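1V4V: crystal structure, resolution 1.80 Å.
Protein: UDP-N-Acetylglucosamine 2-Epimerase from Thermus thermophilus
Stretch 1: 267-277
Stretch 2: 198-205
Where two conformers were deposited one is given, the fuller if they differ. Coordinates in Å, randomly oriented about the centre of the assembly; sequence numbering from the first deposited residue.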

# COMPACT_ATOMS: atom_id res chain seq x y z
N SER A 267 -26.20 11.50 23.72
CA SER A 267 -27.14 11.38 24.82
C SER A 267 -26.90 10.10 25.61
O SER A 267 -27.04 10.08 26.84
CB SER A 267 -28.57 11.43 24.31
OG SER A 267 -29.49 11.45 25.39
N MSE A 268 -26.54 9.03 24.91
CA MSE A 268 -26.27 7.76 25.57
C MSE A 268 -24.99 7.84 26.38
O MSE A 268 -24.92 7.34 27.50
CB MSE A 268 -26.16 6.62 24.54
CG MSE A 268 -25.74 5.28 25.14
SE MSE A 268 -26.95 4.60 26.50
CE MSE A 268 -27.83 3.23 25.48
N ALA A 269 -23.96 8.48 25.82
CA ALA A 269 -22.69 8.63 26.52
C ALA A 269 -22.89 9.43 27.81
O ALA A 269 -22.31 9.12 28.85
CB ALA A 269 -21.66 9.32 25.63
N ALA A 270 -23.71 10.47 27.72
CA ALA A 270 -23.99 11.32 28.88
C ALA A 270 -24.71 10.51 29.96
O ALA A 270 -24.39 10.60 31.14
CB ALA A 270 -24.82 12.52 28.46
N LEU A 271 -25.69 9.71 29.54
CA LEU A 271 -26.45 8.88 30.47
C LEU A 271 -25.52 7.91 31.19
O LEU A 271 -25.57 7.78 32.42
CB LEU A 271 -27.52 8.10 29.73
CG LEU A 271 -28.34 7.10 30.55
CD1 LEU A 271 -29.08 7.81 31.68
CD2 LEU A 271 -29.32 6.39 29.63
N MSE A 272 -24.67 7.23 30.43
CA MSE A 272 -23.74 6.28 31.04
C MSE A 272 -22.82 6.98 32.03
O MSE A 272 -22.60 6.48 33.14
CB MSE A 272 -22.91 5.58 29.97
CG MSE A 272 -23.68 4.61 29.10
SE MSE A 272 -22.47 3.57 27.97
CE MSE A 272 -22.09 4.92 26.66
N ARG A 273 -22.27 8.12 31.64
CA ARG A 273 -21.36 8.86 32.51
C ARG A 273 -22.04 9.23 33.83
O ARG A 273 -21.39 9.28 34.87
CB ARG A 273 -20.86 10.12 31.80
CG ARG A 273 -19.76 10.84 32.57
CD ARG A 273 -19.27 12.08 31.83
NE ARG A 273 -20.29 13.11 31.77
CZ ARG A 273 -20.09 14.34 31.30
NH1 ARG A 273 -18.90 14.69 30.84
NH2 ARG A 273 -21.08 15.22 31.31
N ALA A 274 -23.34 9.48 33.78
CA ALA A 274 -24.08 9.85 34.99
C ALA A 274 -24.58 8.64 35.78
O ALA A 274 -25.25 8.79 36.80
CB ALA A 274 -25.28 10.73 34.61
N SER A 275 -24.23 7.44 35.32
CA SER A 275 -24.69 6.22 35.97
C SER A 275 -23.64 5.57 36.88
O SER A 275 -22.44 5.74 36.68
CB SER A 275 -25.15 5.21 34.93
OG SER A 275 -26.21 5.73 34.14
N LEU A 276 -24.13 4.82 37.86
CA LEU A 276 -23.28 4.12 38.82
C LEU A 276 -22.82 2.80 38.23
O LEU A 276 -21.82 2.22 38.65
CB LEU A 276 -24.07 3.78 40.10
CG LEU A 276 -24.70 4.86 40.98
CD1 LEU A 276 -25.50 4.19 42.10
CD2 LEU A 276 -23.62 5.75 41.57
N LEU A 277 -23.59 2.31 37.26
CA LEU A 277 -23.31 1.02 36.66
C LEU A 277 -24.02 0.87 35.33
O LEU A 277 -25.09 1.44 35.13
CB LEU A 277 -23.81 -0.07 37.61
CG LEU A 277 -23.91 -1.52 37.15
CD1 LEU A 277 -22.51 -2.11 37.07
CD2 LEU A 277 -24.78 -2.33 38.13
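Stretch 2, residues 198-205: GPYVTVTM

Stretch 1 enters as the last turns of a helix, 267-273, and then unwinds. Its 4-residue ladder runs on to Ala274 N, which bonds Ala270 O at 3.1 Å, after which Ser275 N closes a tighter turn onto Met272 O at 2.9 Å. Beyond that the backbone opens at Ser275 (phi/psi -100/155), turns a corner at Leu276 (-83/-23) and extends again at Leu277. Stretch 2 begins with a cis peptide bond before Pro199, then runs extended from Tyr200 onward. The strand passes the helix at 135° between their N-to-C directions, with 8.4 Å between the axes at closest approach. The segment after the helix meets the strand obliquely, heading broadly the same way: the CA atoms of Ser275 and Tyr200 are 4.6 Å apart, and those of Leu277 and Val201 5.0 Å.

Two backbone hydrogen bonds join the segments. Leu276 N donates to Tyr200 O at 2.8 Å and is nearly straight at 172°; Thr202 N donates to Leu277 O at 3.0 Å, more bent at 150°. The carbonyl of Leu277 also receives a CA-H...O contact from Val201, CA to O 3.5 Å. The corner at Leu276 therefore lies between two anchors rather than hanging free, although Leu277 N, buried here, finds no partner. One water extends the pairing backward: it accepts from Tyr200 N at 2.8 Å and donates to Ala274 O at 2.7 Å, filling a place where the two backbones do not meet directly.

Among the side chains, Thr202 is the keystone, with the largest area covered by the other stretch. Its CB points toward stretch 1, and with chi1 in m its OG1 donates to Ser275 OG at 2.7 Å. Ser275 OG in turn donates to Leu271 O at 2.8 Å, so a directed relay runs from strand hydroxyl to serine to helix carbonyl. The rule is economical: a serine just past the helix end engages a late carbonyl while accepting from the neighbouring strand. The same Thr202 OG1 rests 3.3 Å from Leu271 CG, and Thr202 CG2 lies 4.2 Å from Met268 SE.

Met268, a selenomethionine, starts sideways, but its end reaches the strand, bringing CE to 3.7 Å from Thr204 OG1. Thr202 and Thr204 both direct CB toward stretch 1, while Val203 between them points away, the usual alternation of an extended chain. Met272, also selenomethionine, contributes little, since its end leads away.

Apolar packing finishes the contact beyond the helix. Leu277 and Val201 place their side chains on the same face, CD2 to CG1 4.4 Å. Leu276, chi1 m and chi2 t, sets CD1 3.5 Å from Pro199 CB. Tyr200 leaves the backbone with its CA-to-CB bond sideways, and its CD1 comes 4.4 Å from Ala274 CB, and Ala274 O approaches the ring at its edge, 3.6 Å from the same CD1.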

# COMPACT_ATOMS: atom_id res chain seq x y z
N GLY A 198 -31.40 11.10 40.17
CA GLY A 198 -30.57 9.90 40.26
C GLY A 198 -30.42 9.38 41.68
O GLY A 198 -31.14 9.83 42.57
N PRO A 199 -29.48 8.46 41.93
CA PRO A 199 -28.52 7.85 41.00
C PRO A 199 -29.17 6.97 39.94
O PRO A 199 -30.32 6.54 40.10
CB PRO A 199 -27.61 7.03 41.92
CG PRO A 199 -27.76 7.70 43.26
CD PRO A 199 -29.23 7.99 43.31
N TYR A 200 -28.42 6.68 38.89
CA TYR A 200 -28.92 5.86 37.80
C TYR A 200 -28.10 4.62 37.51
O TYR A 200 -26.92 4.54 37.84
CB TYR A 200 -28.95 6.65 36.49
CG TYR A 200 -29.60 8.02 36.59
CD1 TYR A 200 -28.82 9.17 36.60
CD2 TYR A 200 -30.98 8.15 36.65
CE1 TYR A 200 -29.41 10.44 36.66
CE2 TYR A 200 -31.58 9.41 36.71
CZ TYR A 200 -30.79 10.54 36.72
OH TYR A 200 -31.38 11.79 36.77
N VAL A 201 -28.77 3.65 36.89
CA VAL A 201 -28.15 2.42 36.43
C VAL A 201 -28.64 2.36 34.99
O VAL A 201 -29.85 2.39 34.75
CB VAL A 201 -28.65 1.15 37.17
CG1 VAL A 201 -28.14 -0.09 36.46
CG2 VAL A 201 -28.16 1.16 38.61
N THR A 202 -27.73 2.32 34.03
CA THR A 202 -28.14 2.25 32.63
C THR A 202 -28.25 0.79 32.23
O THR A 202 -27.38 -0.02 32.56
CB THR A 202 -27.13 2.95 31.70
OG1 THR A 202 -27.10 4.35 32.00
CG2 THR A 202 -27.53 2.77 30.23
N VAL A 203 -29.34 0.46 31.55
CA VAL A 203 -29.58 -0.91 31.11
C VAL A 203 -29.72 -0.97 29.60
O VAL A 203 -30.37 -0.11 28.99
CB VAL A 203 -30.86 -1.50 31.74
CG1 VAL A 203 -31.13 -2.88 31.15
CG2 VAL A 203 -30.71 -1.60 33.25
N THR A 204 -29.11 -2.00 29.01
CA THR A 204 -29.15 -2.22 27.57
C THR A 204 -29.13 -3.73 27.25
O THR A 204 -28.23 -4.46 27.69
CB THR A 204 -27.96 -1.52 26.87
OG1 THR A 204 -28.41 -0.29 26.28
CG2 THR A 204 -27.32 -2.40 25.80
N MSE A 205 -30.14 -4.21 26.54
CA MSE A 205 -30.21 -5.63 26.14
C MSE A 205 -30.67 -5.70 24.70
O MSE A 205 -31.79 -5.27 24.38
CB MSE A 205 -31.22 -6.34 27.05
CG MSE A 205 -30.75 -6.57 28.51
SE MSE A 205 -31.77 -7.93 29.41
CE MSE A 205 -33.35 -6.92 29.66
O HOH W 1 -25.81 7.67 39.17